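Local coordinates for quinoline 2-oxidoreductase large subunit (Pseudomonas putida, PDB 1T3Q), which probably catalyses, as a molybdenum hydroxylase, the oxidation of quinoline at its 2-position, using a molybdenum centre held by molybdopterin cytosine dinucleotide, at residues B[453-458]-B[761-766]; B[582-587]-B[591-596]. All coordinates share one frame; numbering follows the deposited sequence.

Interactions 1 and 2 lie far apart in the subunit, their nearest atoms about 43 Å from each other, and along the chain the second falls inside the loop closed by the first. Interaction 1 (453-458 with 761-766) is tertiary: side chains alone, centred on one tyrosine, join the start of an outermost sheet strand to the turn after a helix 303 residues further on. Interaction 2 (582-587 with 591-596) is local, a beta hairpin held by three backbone hydrogen bonds with a valine-histidine contact beside them. Both are partly buried and peripheral, mixing buried residues with exposed ones, and they share no helix or strand.

Interaction 1: B[453-458]-B[761-766]; sequences GKYLGL and LAHLEV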
ATOM      1  N   GLY B 453      32.342  43.799  30.460  1.00 32.13           N
ATOM      2  CA  GLY B 453      30.941  44.160  30.328  1.00 31.90           C
ATOM      3  C   GLY B 453      30.052  42.975  29.999  1.00 31.10           C
ATOM      4  O   GLY B 453      29.061  43.111  29.277  1.00 31.46           O
ATOM      5  N   LYS B 454      30.408  41.808  30.529  1.00 28.69           N
ATOM      6  CA  LYS B 454      29.641  40.588  30.296  1.00 27.63           C
ATOM      7  C   LYS B 454      29.217  39.981  31.629  1.00 26.98           C
ATOM      8  O   LYS B 454      30.021  39.870  32.554  1.00 26.70           O
ATOM      9  CB  LYS B 454      30.486  39.568  29.530  1.00 29.15           C
ATOM     10  CG  LYS B 454      31.017  40.051  28.186  1.00 29.92           C
ATOM     11  CD  LYS B 454      29.911  40.168  27.155  1.00 31.61           C
ATOM     12  CE  LYS B 454      30.487  40.448  25.773  1.00 33.11           C
ATOM     13  NZ  LYS B 454      29.434  40.408  24.726  1.00 35.50           N
ATOM     14  N   TYR B 455      27.952  39.589  31.722  1.00 26.19           N
ATOM     15  CA  TYR B 455      27.425  38.980  32.938  1.00 24.96           C
ATOM     16  C   TYR B 455      27.380  37.466  32.732  1.00 24.28           C
ATOM     17  O   TYR B 455      26.573  36.965  31.952  1.00 24.60           O
ATOM     18  CB  TYR B 455      26.016  39.505  33.217  1.00 25.39           C
ATOM     19  CG  TYR B 455      25.935  41.004  33.424  1.00 27.74           C
ATOM     20  CD1 TYR B 455      24.796  41.714  33.047  1.00 27.56           C
ATOM     21  CD2 TYR B 455      26.981  41.706  34.022  1.00 29.12           C
ATOM     22  CE1 TYR B 455      24.700  43.090  33.262  1.00 30.41           C
ATOM     23  CE2 TYR B 455      26.897  43.077  34.243  1.00 30.52           C
ATOM     24  CZ  TYR B 455      25.753  43.763  33.862  1.00 31.67           C
ATOM     25  OH  TYR B 455      25.668  45.119  34.084  1.00 35.17           O
ATOM     26  N   LEU B 456      28.250  36.739  33.423  1.00 23.64           N
ATOM     27  CA  LEU B 456      28.292  35.291  33.284  1.00 24.03           C
ATOM     28  C   LEU B 456      27.534  34.659  34.445  1.00 23.03           C
ATOM     29  O   LEU B 456      27.642  35.114  35.582  1.00 22.73           O
ATOM     30  CB  LEU B 456      29.746  34.813  33.277  1.00 26.90           C
ATOM     31  CG  LEU B 456      30.054  33.526  32.511  1.00 31.22           C
ATOM     32  CD1 LEU B 456      29.780  33.733  31.021  1.00 31.92           C
ATOM     33  CD2 LEU B 456      31.513  33.147  32.731  1.00 30.65           C
ATOM     34  N   GLY B 457      26.765  33.614  34.158  1.00 22.21           N
ATOM     35  CA  GLY B 457      26.000  32.964  35.206  1.00 20.84           C
ATOM     36  C   GLY B 457      25.934  31.456  35.062  1.00 20.86           C
ATOM     37  O   GLY B 457      25.876  30.929  33.952  1.00 21.50           O
ATOM     38  N   LEU B 458      25.957  30.764  36.197  1.00 19.10           N
ATOM     39  CA  LEU B 458      25.882  29.315  36.231  1.00 19.17           C
ATOM     40  C   LEU B 458      24.521  28.929  36.781  1.00 19.27           C
ATOM     41  O   LEU B 458      24.088  29.468  37.796  1.00 18.92           O
ATOM     42  CB  LEU B 458      26.969  28.745  37.148  1.00 19.54           C
ATOM     43  CG  LEU B 458      26.863  27.244  37.444  1.00 19.70           C
ATOM     44  CD1 LEU B 458      27.104  26.447  36.173  1.00 21.09           C
ATOM     45  CD2 LEU B 458      27.882  26.859  38.510  1.00 21.32           C
ATOM     46  N   LEU B 761      22.665  37.749  36.838  1.00 21.25           N
ATOM     47  CA  LEU B 761      22.178  39.056  37.262  1.00 21.59           C
ATOM     48  C   LEU B 761      22.026  39.223  38.771  1.00 22.52           C
ATOM     49  O   LEU B 761      21.656  40.298  39.247  1.00 23.62           O
ATOM     50  CB  LEU B 761      20.834  39.337  36.585  1.00 20.76           C
ATOM     51  CG  LEU B 761      20.830  39.246  35.056  1.00 20.58           C
ATOM     52  CD1 LEU B 761      19.414  39.411  34.534  1.00 21.95           C
ATOM     53  CD2 LEU B 761      21.750  40.310  34.480  1.00 23.84           C
ATOM     54  N   ALA B 762      22.317  38.166  39.521  1.00 23.51           N
ATOM     55  CA  ALA B 762      22.190  38.210  40.974  1.00 23.92           C
ATOM     56  C   ALA B 762      22.891  39.405  41.621  1.00 24.76           C
ATOM     57  O   ALA B 762      22.333  40.043  42.509  1.00 24.25           O
ATOM     58  CB  ALA B 762      22.711  36.912  41.579  1.00 24.90           C
ATOM     59  N   HIS B 763      24.102  39.718  41.173  1.00 25.26           N
ATOM     60  CA  HIS B 763      24.844  40.829  41.759  1.00 25.44           C
ATOM     61  C   HIS B 763      24.155  42.187  41.606  1.00 26.75           C
ATOM     62  O   HIS B 763      24.489  43.138  42.314  1.00 26.74           O
ATOM     63  CB  HIS B 763      26.265  40.893  41.182  1.00 26.80           C
ATOM     64  CG  HIS B 763      26.330  41.358  39.760  1.00 27.31           C
ATOM     65  ND1 HIS B 763      25.855  40.607  38.706  1.00 26.77           N
ATOM     66  CD2 HIS B 763      26.830  42.494  39.218  1.00 26.51           C
ATOM     67  CE1 HIS B 763      26.062  41.259  37.576  1.00 28.62           C
ATOM     68  NE2 HIS B 763      26.653  42.408  37.859  1.00 27.47           N
ATOM     69  N   LEU B 764      23.200  42.277  40.686  1.00 25.73           N
ATOM     70  CA  LEU B 764      22.469  43.523  40.471  1.00 27.05           C
ATOM     71  C   LEU B 764      21.184  43.512  41.287  1.00 28.03           C
ATOM     72  O   LEU B 764      20.385  44.442  41.210  1.00 29.56           O
ATOM     73  CB  LEU B 764      22.122  43.697  38.991  1.00 25.25           C
ATOM     74  CG  LEU B 764      23.280  43.860  38.005  1.00 26.29           C
ATOM     75  CD1 LEU B 764      22.722  43.928  36.588  1.00 26.51           C
ATOM     76  CD2 LEU B 764      24.068  45.126  38.330  1.00 27.29           C
ATOM     77  N   GLU B 765      21.000  42.450  42.069  1.00 28.55           N
ATOM     78  CA  GLU B 765      19.812  42.286  42.903  1.00 29.89           C
ATOM     79  C   GLU B 765      18.554  42.271  42.047  1.00 27.84           C
ATOM     80  O   GLU B 765      17.524  42.829  42.413  1.00 27.69           O
ATOM     81  CB  GLU B 765      19.735  43.399  43.953  1.00 32.37           C
ATOM     82  CG  GLU B 765      20.900  43.377  44.930  1.00 38.25           C
ATOM     83  CD  GLU B 765      20.708  44.310  46.114  1.00 42.37           C
ATOM     84  OE1 GLU B 765      21.649  44.428  46.927  1.00 45.93           O
ATOM     85  OE2 GLU B 765      19.623  44.920  46.236  1.00 44.71           O
ATOM     86  N   VAL B 766      18.661  41.617  40.899  1.00 26.55           N
ATOM     87  CA  VAL B 766      17.556  41.494  39.963  1.00 26.45           C
ATOM     88  C   VAL B 766      17.260  40.020  39.707  1.00 24.54           C
ATOM     89  O   VAL B 766      18.162  39.188  39.724  1.00 25.77           O
ATOM     90  CB  VAL B 766      17.902  42.171  38.611  1.00 26.90           C
ATOM     91  CG1 VAL B 766      16.938  41.717  37.529  1.00 29.46           C
ATOM     92  CG2 VAL B 766      17.846  43.677  38.763  1.00 28.17           C
TER
HETATM   93  O   HOH W   1      27.501  45.127  36.897  1.00 30.09           O
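Tyr455 meets three residues of the turn 761-766 with its ring, and all the packing between the two segments runs through it. His763 comes over one face of the phenol ring with an edge of its imidazole, an offset edge-to-face pair with centroids 5.1 Å apart and planes at 69°. The touching edge is CE1 and NE2: His763 CE1 lies 3.7 Å from Tyr455 CD2, and His763 NE2 sits equally near Tyr455 CE2. On the CD1-CE1 side of the phenol two leucine methyls arrive obliquely, Leu761 CD2 at 3.6 Å from Tyr455 CD1 and Leu764 CD1 at 4.0 Å from Tyr455 CE1. The imidazole reaches the tyrosine because His763 CG stands between its backbone N and carbonyl carbon (chi1 72°), and Leu764 CG lies over one imidazole face, near its rim. A water joins the two rings at their polar ends, 3.0 Å from His763 NE2 and, more weakly, 3.4 Å from Tyr455 OH.

Further out, a backbone bond from Leu764 N to Leu761 O closes the turn. Ile782 of helix 775-783 touches Tyr455, Leu761 and Leu764 alike, while backbone pairing with Ile648 fixes Tyr455 in its sheet. This is tertiary packing: the start of edge strand 454-467, in the molybdopterin cofactor-binding domain, meets the turn after helix 744-761, and Leu458 N bonds to Asp759 OD2 of that helix.

The contact thus grades from aliphatic packing around buried Leu761 to a hydrated margin at exposed His763, with direct contact dispersive and ring-to-ring and polar contact left to one water.

Interaction 2: B[582-587]-B[591-596]; sequences DIVIED and HVAGVP
Val584 and His591 exchange two backbone hydrogen bonds as an antiparallel hydrogen-bonded pair, Val584 N giving to His591 O at 2.8 Å and His591 N returning to Val584 O at 3.0 Å. Ala593 N adds a third, nearly straight (169°), to Asp582 O, 2.9 Å away. Between them Ile583 pairs with Val592 at a non-hydrogen-bonded position; their side chains diverge, and only the ends meet, Ile583 CD1 lying 4.0 Å from Val592 CG2.

On the face shared by Val584 and His591, Val584 CG2 sits over the imidazole in a CH-pi contact, 3.7 Å from the ring centroid and displaced toward the CE1-NE2 side. The first torsion of His591 (67°) turns its ring back under that methyl, and Glu586 CB lies at the ring edge. Replacing His591 by an alanine is likely to leave Val584 CG2 without its ring partner and open a gap beside Glu586 CB. Val584 CG1 packs 3.5 Å from Ala593 CB.

A type II beta turn from Val592 to Val595 then leads away toward strand 599-601, the third of this small antiparallel sheet. Ile583 and Ile585 set the hairpin against helix 549-576, touching Lys569, Arg565 and Val568.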
ATOM      1  N   ASP B 582      16.624 -25.109  32.087  1.00 25.99           N
ATOM      2  CA  ASP B 582      18.087 -25.115  32.064  1.00 25.28           C
ATOM      3  C   ASP B 582      18.685 -24.803  30.695  1.00 25.45           C
ATOM      4  O   ASP B 582      19.900 -24.878  30.502  1.00 24.07           O
ATOM      5  CB  ASP B 582      18.590 -26.473  32.548  1.00 26.53           C
ATOM      6  CG  ASP B 582      18.209 -26.746  33.987  1.00 26.06           C
ATOM      7  OD1 ASP B 582      17.989 -27.922  34.330  1.00 29.11           O
ATOM      8  OD2 ASP B 582      18.134 -25.779  34.775  1.00 29.11           O
ATOM      9  N   ILE B 583      17.825 -24.444  29.751  1.00 24.27           N
ATOM     10  CA  ILE B 583      18.260 -24.123  28.396  1.00 24.34           C
ATOM     11  C   ILE B 583      18.403 -22.615  28.216  1.00 23.59           C
ATOM     12  O   ILE B 583      17.577 -21.845  28.706  1.00 22.36           O
ATOM     13  CB  ILE B 583      17.232 -24.630  27.352  1.00 24.52           C
ATOM     14  CG1 ILE B 583      17.071 -26.153  27.460  1.00 26.03           C
ATOM     15  CG2 ILE B 583      17.667 -24.222  25.949  1.00 24.19           C
ATOM     16  CD1 ILE B 583      18.325 -26.942  27.124  1.00 25.33           C
ATOM     17  N   VAL B 584      19.457 -22.193  27.524  1.00 23.63           N
ATOM     18  CA  VAL B 584      19.661 -20.775  27.246  1.00 22.79           C
ATOM     19  C   VAL B 584      19.918 -20.615  25.752  1.00 22.47           C
ATOM     20  O   VAL B 584      20.249 -21.581  25.069  1.00 21.62           O
ATOM     21  CB  VAL B 584      20.878 -20.177  28.014  1.00 23.67           C
ATOM     22  CG1 VAL B 584      20.657 -20.276  29.517  1.00 24.77           C
ATOM     23  CG2 VAL B 584      22.157 -20.887  27.610  1.00 23.40           C
ATOM     24  N   ILE B 585      19.734 -19.403  25.246  1.00 22.16           N
ATOM     25  CA  ILE B 585      19.993 -19.117  23.841  1.00 21.65           C
ATOM     26  C   ILE B 585      20.960 -17.947  23.838  1.00 22.89           C
ATOM     27  O   ILE B 585      20.654 -16.880  24.370  1.00 24.72           O
ATOM     28  CB  ILE B 585      18.716 -18.714  23.074  1.00 21.38           C
ATOM     29  CG1 ILE B 585      17.628 -19.772  23.268  1.00 21.71           C
ATOM     30  CG2 ILE B 585      19.036 -18.577  21.587  1.00 19.60           C
ATOM     31  CD1 ILE B 585      16.340 -19.492  22.497  1.00 22.56           C
ATOM     32  N   GLU B 586      22.135 -18.154  23.258  1.00 24.29           N
ATOM     33  CA  GLU B 586      23.157 -17.115  23.212  1.00 27.22           C
ATOM     34  C   GLU B 586      23.943 -17.211  21.918  1.00 27.26           C
ATOM     35  O   GLU B 586      24.332 -18.302  21.505  1.00 26.44           O
ATOM     36  CB  GLU B 586      24.131 -17.275  24.384  1.00 29.91           C
ATOM     37  CG  GLU B 586      23.536 -17.069  25.767  1.00 35.45           C
ATOM     38  CD  GLU B 586      24.536 -17.380  26.869  1.00 39.80           C
ATOM     39  OE1 GLU B 586      25.739 -17.097  26.672  1.00 41.19           O
ATOM     40  OE2 GLU B 586      24.122 -17.897  27.933  1.00 38.98           O
ATOM     41  N   ASP B 587      24.182 -16.070  21.282  1.00 28.60           N
ATOM     42  CA  ASP B 587      24.938 -16.045  20.036  1.00 30.93           C
ATOM     43  C   ASP B 587      24.372 -17.042  19.036  1.00 28.79           C
ATOM     44  O   ASP B 587      25.125 -17.704  18.326  1.00 28.68           O
ATOM     45  CB  ASP B 587      26.402 -16.393  20.309  1.00 36.36           C
ATOM     46  CG  ASP B 587      27.042 -15.473  21.329  1.00 41.23           C
ATOM     47  OD1 ASP B 587      28.042 -15.892  21.954  1.00 44.22           O
ATOM     48  OD2 ASP B 587      26.554 -14.333  21.499  1.00 43.41           O
ATOM     49  N   HIS B 591      21.556 -24.009  23.963  1.00 21.23           N
ATOM     50  CA  HIS B 591      22.254 -25.047  24.707  1.00 20.57           C
ATOM     51  C   HIS B 591      21.955 -25.069  26.198  1.00 21.07           C
ATOM     52  O   HIS B 591      21.307 -24.171  26.737  1.00 21.64           O
ATOM     53  CB  HIS B 591      23.762 -24.876  24.516  1.00 21.37           C
ATOM     54  CG  HIS B 591      24.310 -23.628  25.140  1.00 23.03           C
ATOM     55  ND1 HIS B 591      24.103 -22.373  24.607  1.00 24.21           N
ATOM     56  CD2 HIS B 591      25.030 -23.441  26.272  1.00 22.75           C
ATOM     57  CE1 HIS B 591      24.673 -21.468  25.382  1.00 23.92           C
ATOM     58  NE2 HIS B 591      25.243 -22.089  26.399  1.00 24.32           N
ATOM     59  N   VAL B 592      22.439 -26.116  26.859  1.00 21.52           N
ATOM     60  CA  VAL B 592      22.266 -26.258  28.298  1.00 21.05           C
ATOM     61  C   VAL B 592      23.181 -25.207  28.914  1.00 21.29           C
ATOM     62  O   VAL B 592      24.378 -25.175  28.620  1.00 20.35           O
ATOM     63  CB  VAL B 592      22.691 -27.673  28.770  1.00 21.30           C
ATOM     64  CG1 VAL B 592      22.644 -27.765  30.285  1.00 19.17           C
ATOM     65  CG2 VAL B 592      21.773 -28.723  28.146  1.00 21.29           C
ATOM     66  N   ALA B 593      22.618 -24.341  29.752  1.00 21.85           N
ATOM     67  CA  ALA B 593      23.391 -23.279  30.386  1.00 22.38           C
ATOM     68  C   ALA B 593      24.665 -23.830  31.018  1.00 23.33           C
ATOM     69  O   ALA B 593      24.618 -24.772  31.810  1.00 22.79           O
ATOM     70  CB  ALA B 593      22.548 -22.570  31.439  1.00 24.43           C
ATOM     71  N   GLY B 594      25.800 -23.241  30.655  1.00 22.37           N
ATOM     72  CA  GLY B 594      27.072 -23.687  31.196  1.00 22.82           C
ATOM     73  C   GLY B 594      27.728 -24.782  30.375  1.00 22.78           C
ATOM     74  O   GLY B 594      28.900 -25.103  30.590  1.00 23.53           O
ATOM     75  N   VAL B 595      26.987 -25.351  29.428  1.00 20.69           N
ATOM     76  CA  VAL B 595      27.511 -26.424  28.588  1.00 20.80           C
ATOM     77  C   VAL B 595      27.248 -26.141  27.105  1.00 21.81           C
ATOM     78  O   VAL B 595      26.358 -26.733  26.496  1.00 21.28           O
ATOM     79  CB  VAL B 595      26.866 -27.775  28.956  1.00 20.42           C
ATOM     80  CG1 VAL B 595      27.583 -28.918  28.241  1.00 21.16           C
ATOM     81  CG2 VAL B 595      26.901 -27.977  30.468  1.00 22.64           C
ATOM     82  N   PRO B 596      28.029 -25.231  26.505  1.00 22.99           N
ATOM     83  CA  PRO B 596      27.849 -24.897  25.088  1.00 23.35           C
ATOM     84  C   PRO B 596      27.902 -26.083  24.126  1.00 24.59           C
ATOM     85  O   PRO B 596      27.215 -26.078  23.102  1.00 24.58           O
ATOM     86  CB  PRO B 596      28.950 -23.864  24.827  1.00 23.13           C
ATOM     87  CG  PRO B 596      29.976 -24.156  25.888  1.00 23.72           C
ATOM     88  CD  PRO B 596      29.124 -24.442  27.095  1.00 23.24           C
TER